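Local atomic coordinates of enoyl-CoA hydratase, EchA3 (Mycobacterium ulcerans, PDB entry 6C7C), a protein that belongs to the enoyl-CoA hydratase/isomerase (crotonase) family and probably acts as a lyase in lipid metabolism. Residues A[12-17]-A[195-200]. Numbering follows the deposited sequence.
Sequences THDDAI and AAREFA
The turn of the N-terminal beta hairpin, which links the antiparallel strands 9-13 and 17-22 of this crotonase-family protein, and Ile17, the residue that follows it, meet the C-terminal part of helix 188-199 through Asp14 and Ile17 on one side and Ala196 and Arg197 on the other. The CG2 branch of Ile17 lies 3.7 Å from Ala196 CB and 3.8 Å from Arg197 CG. The other branch ends in CD1, which, in the conformer described, one of two modelled for this arginine, sits over the centre of one guanidinium face, 4.0 Å from Arg197 CZ. With chi1 at -70° the arginine CG turns away from the carbonyl carbon, and the chain then runs straight out to NE, crossing the isoleucine at about a right angle. At the guanidinium edge of this conformer, Arg197 NH1 gives Asp14 OD2 a long, weak but nearly straight hydrogen bond (3.5 Å) within a salt bridge, a partial tie, the two planes being 50° apart. The carboxylate is held from within its own turn: Asp14 OD1 accepts from Ala16 N, above the carboxylate plane, in an Asx turn, and from Ile17 N at 2.9 Å, nearly along the C-O axis, in an Asx motif. On the sheet-facing side of the helix, Ala196 packs on Ala52 and Val54 of strand 52-56 and on Val101 of strand 100-103, while Phe199 reaches Leu164 of a second subunit.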
ATOM      1  N   THR A  12      12.002  12.115 -30.417  1.00 19.88           N
ATOM      2  CA  THR A  12      12.919  13.244 -30.419  1.00 20.97           C
ATOM      3  C   THR A  12      13.795  13.163 -29.178  1.00 20.77           C
ATOM      4  O   THR A  12      13.401  12.585 -28.156  1.00 21.13           O
ATOM      5  CB  THR A  12      12.166  14.595 -30.429  1.00 29.26           C
ATOM      6  OG1 THR A  12      11.401  14.717 -29.224  1.00 33.35           O
ATOM      7  CG2 THR A  12      11.217  14.684 -31.619  1.00 29.03           C
ATOM      8  N   HIS A  13      14.977  13.761 -29.258  1.00 22.05           N
ATOM      9  CA  HIS A  13      15.862  13.749 -28.106  1.00 27.95           C
ATOM     10  C   HIS A  13      16.812  14.931 -28.185  1.00 30.95           C
ATOM     11  O   HIS A  13      17.013  15.527 -29.248  1.00 26.60           O
ATOM     12  CB  HIS A  13      16.648  12.431 -28.006  1.00 22.35           C
ATOM     13  CG  HIS A  13      17.705  12.270 -29.057  1.00 27.90           C
ATOM     14  ND1 HIS A  13      19.048  12.419 -28.787  1.00 32.69           N
ATOM     15  CD2 HIS A  13      17.617  11.975 -30.376  1.00 24.44           C
ATOM     16  CE1 HIS A  13      19.742  12.214 -29.893  1.00 30.73           C
ATOM     17  NE2 HIS A  13      18.897  11.941 -30.870  1.00 29.19           N
ATOM     18  N   ASP A  14      17.381  15.263 -27.028  1.00 28.96           N
ATOM     19  CA  ASP A  14      18.479  16.214 -26.930  1.00 26.09           C
ATOM     20  C   ASP A  14      19.540  15.561 -26.048  1.00 26.65           C
ATOM     21  O   ASP A  14      19.555  14.340 -25.851  1.00 27.53           O
ATOM     22  CB  ASP A  14      18.001  17.574 -26.405  1.00 30.79           C
ATOM     23  CG  ASP A  14      17.376  17.501 -25.012  1.00 31.23           C
ATOM     24  OD1 ASP A  14      17.552  16.490 -24.288  1.00 26.42           O
ATOM     25  OD2 ASP A  14      16.696  18.486 -24.642  1.00 31.39           O
ATOM     26  N   ASP A  15      20.421  16.382 -25.471  1.00 28.22           N
ATOM     27  CA  ASP A  15      21.515  15.861 -24.664  1.00 33.90           C
ATOM     28  C   ASP A  15      21.078  15.316 -23.306  1.00 35.73           C
ATOM     29  O   ASP A  15      21.886  14.664 -22.638  1.00 46.71           O
ATOM     30  CB  ASP A  15      22.566  16.960 -24.458  1.00 42.17           C
ATOM     31  N   ALA A  16      19.846  15.559 -22.864  1.00 35.43           N
ATOM     32  CA  ALA A  16      19.381  15.034 -21.583  1.00 32.29           C
ATOM     33  C   ALA A  16      18.309  13.961 -21.720  1.00 28.15           C
ATOM     34  O   ALA A  16      18.421  12.906 -21.097  1.00 25.19           O
ATOM     35  CB  ALA A  16      18.871  16.170 -20.682  1.00 26.71           C
ATOM     36  N   ILE A  17      17.269  14.182 -22.526  1.00 24.14           N
ATOM     37  CA  ILE A  17      16.114  13.293 -22.517  1.00 24.76           C
ATOM     38  C   ILE A  17      15.759  12.856 -23.927  1.00 21.48           C
ATOM     39  O   ILE A  17      16.168  13.469 -24.918  1.00 22.06           O
ATOM     40  CB  ILE A  17      14.882  13.953 -21.862  1.00 16.46           C
ATOM     41  CG1 ILE A  17      14.411  15.139 -22.704  1.00 18.94           C
ATOM     42  CG2 ILE A  17      15.194  14.366 -20.395  1.00 16.54           C
ATOM     43  CD1 ILE A  17      13.096  15.738 -22.228  1.00 17.78           C
ATOM     44  N   ALA A 195      10.222  17.056 -15.471  1.00 19.52           N
ATOM     45  CA  ALA A 195      10.544  16.004 -14.510  1.00 15.68           C
ATOM     46  C   ALA A 195      11.629  15.086 -15.052  1.00 26.05           C
ATOM     47  O   ALA A 195      12.515  14.655 -14.308  1.00 19.05           O
ATOM     48  CB  ALA A 195       9.288  15.193 -14.180  1.00 16.93           C
ATOM     49  N   ALA A 196      11.552  14.752 -16.344  1.00 14.38           N
ATOM     50  CA  ALA A 196      12.555  13.898 -16.962  1.00 17.11           C
ATOM     51  C   ALA A 196      13.934  14.548 -16.906  1.00 17.04           C
ATOM     52  O   ALA A 196      14.929  13.881 -16.609  1.00 16.38           O
ATOM     53  CB  ALA A 196      12.167  13.588 -18.421  1.00 17.70           C
ATOM     54  N   ARG A 197      14.010  15.851 -17.185  1.00 17.03           N
ATOM     55  CA  ARG A 197      15.293  16.543 -17.106  0.54 19.07           C
ATOM     56  C   ARG A 197      15.808  16.594 -15.673  1.00 25.46           C
ATOM     57  O   ARG A 197      17.022  16.513 -15.445  1.00 24.44           O
ATOM     58  CB  ARG A 197      15.168  17.944 -17.697  0.54 23.18           C
ATOM     59  CG  ARG A 197      14.972  17.933 -19.206  0.54 25.23           C
ATOM     60  CD  ARG A 197      15.003  19.331 -19.791  0.54 30.53           C
ATOM     61  NE  ARG A 197      14.850  19.309 -21.243  0.54 32.26           N
ATOM     62  CZ  ARG A 197      13.739  19.651 -21.889  0.54 32.75           C
ATOM     63  NH1 ARG A 197      13.707  19.594 -23.212  0.54 35.47           N
ATOM     64  NH2 ARG A 197      12.669  20.066 -21.221  0.54 29.45           N
ATOM     65  N   GLU A 198      14.908  16.733 -14.696  1.00 23.90           N
ATOM     66  CA  GLU A 198      15.313  16.633 -13.301  1.00 25.22           C
ATOM     67  C   GLU A 198      15.849  15.241 -13.006  1.00 18.92           C
ATOM     68  O   GLU A 198      16.927  15.087 -12.426  1.00 22.04           O
ATOM     69  CB  GLU A 198      14.130  16.965 -12.377  1.00 23.63           C
ATOM     70  CG  GLU A 198      14.457  16.904 -10.872  1.00 36.70           C
ATOM     71  CD  GLU A 198      13.250  17.178  -9.956  1.00 55.89           C
ATOM     72  OE1 GLU A 198      12.087  17.241 -10.441  1.00 54.72           O
ATOM     73  OE2 GLU A 198      13.470  17.309  -8.728  1.00 64.98           O
ATOM     74  N   PHE A 199      15.118  14.208 -13.422  1.00 16.68           N
ATOM     75  CA  PHE A 199      15.493  12.838 -13.079  1.00 23.71           C
ATOM     76  C   PHE A 199      16.775  12.404 -13.760  1.00 22.53           C
ATOM     77  O   PHE A 199      17.488  11.539 -13.234  1.00 21.53           O
ATOM     78  CB  PHE A 199      14.355  11.864 -13.421  1.00 17.33           C
ATOM     79  CG  PHE A 199      13.094  12.109 -12.632  1.00 20.61           C
ATOM     80  CD1 PHE A 199      13.164  12.589 -11.331  1.00 22.78           C
ATOM     81  CD2 PHE A 199      11.845  11.852 -13.181  1.00 19.43           C
ATOM     82  CE1 PHE A 199      12.008  12.827 -10.582  1.00 23.12           C
ATOM     83  CE2 PHE A 199      10.693  12.084 -12.436  1.00 24.53           C
ATOM     84  CZ  PHE A 199      10.777  12.567 -11.130  1.00 24.47           C
ATOM     85  N   ALA A 200      17.069  12.967 -14.933  1.00 25.49           N
ATOM     86  CA  ALA A 200      18.352  12.719 -15.577  1.00 26.04           C
ATOM     87  C   ALA A 200      19.519  13.199 -14.725  1.00 24.44           C
ATOM     88  O   ALA A 200      20.648  12.738 -14.925  1.00 24.20           O
ATOM     89  CB  ALA A 200      18.383  13.405 -16.941  1.00 27.38           C
TER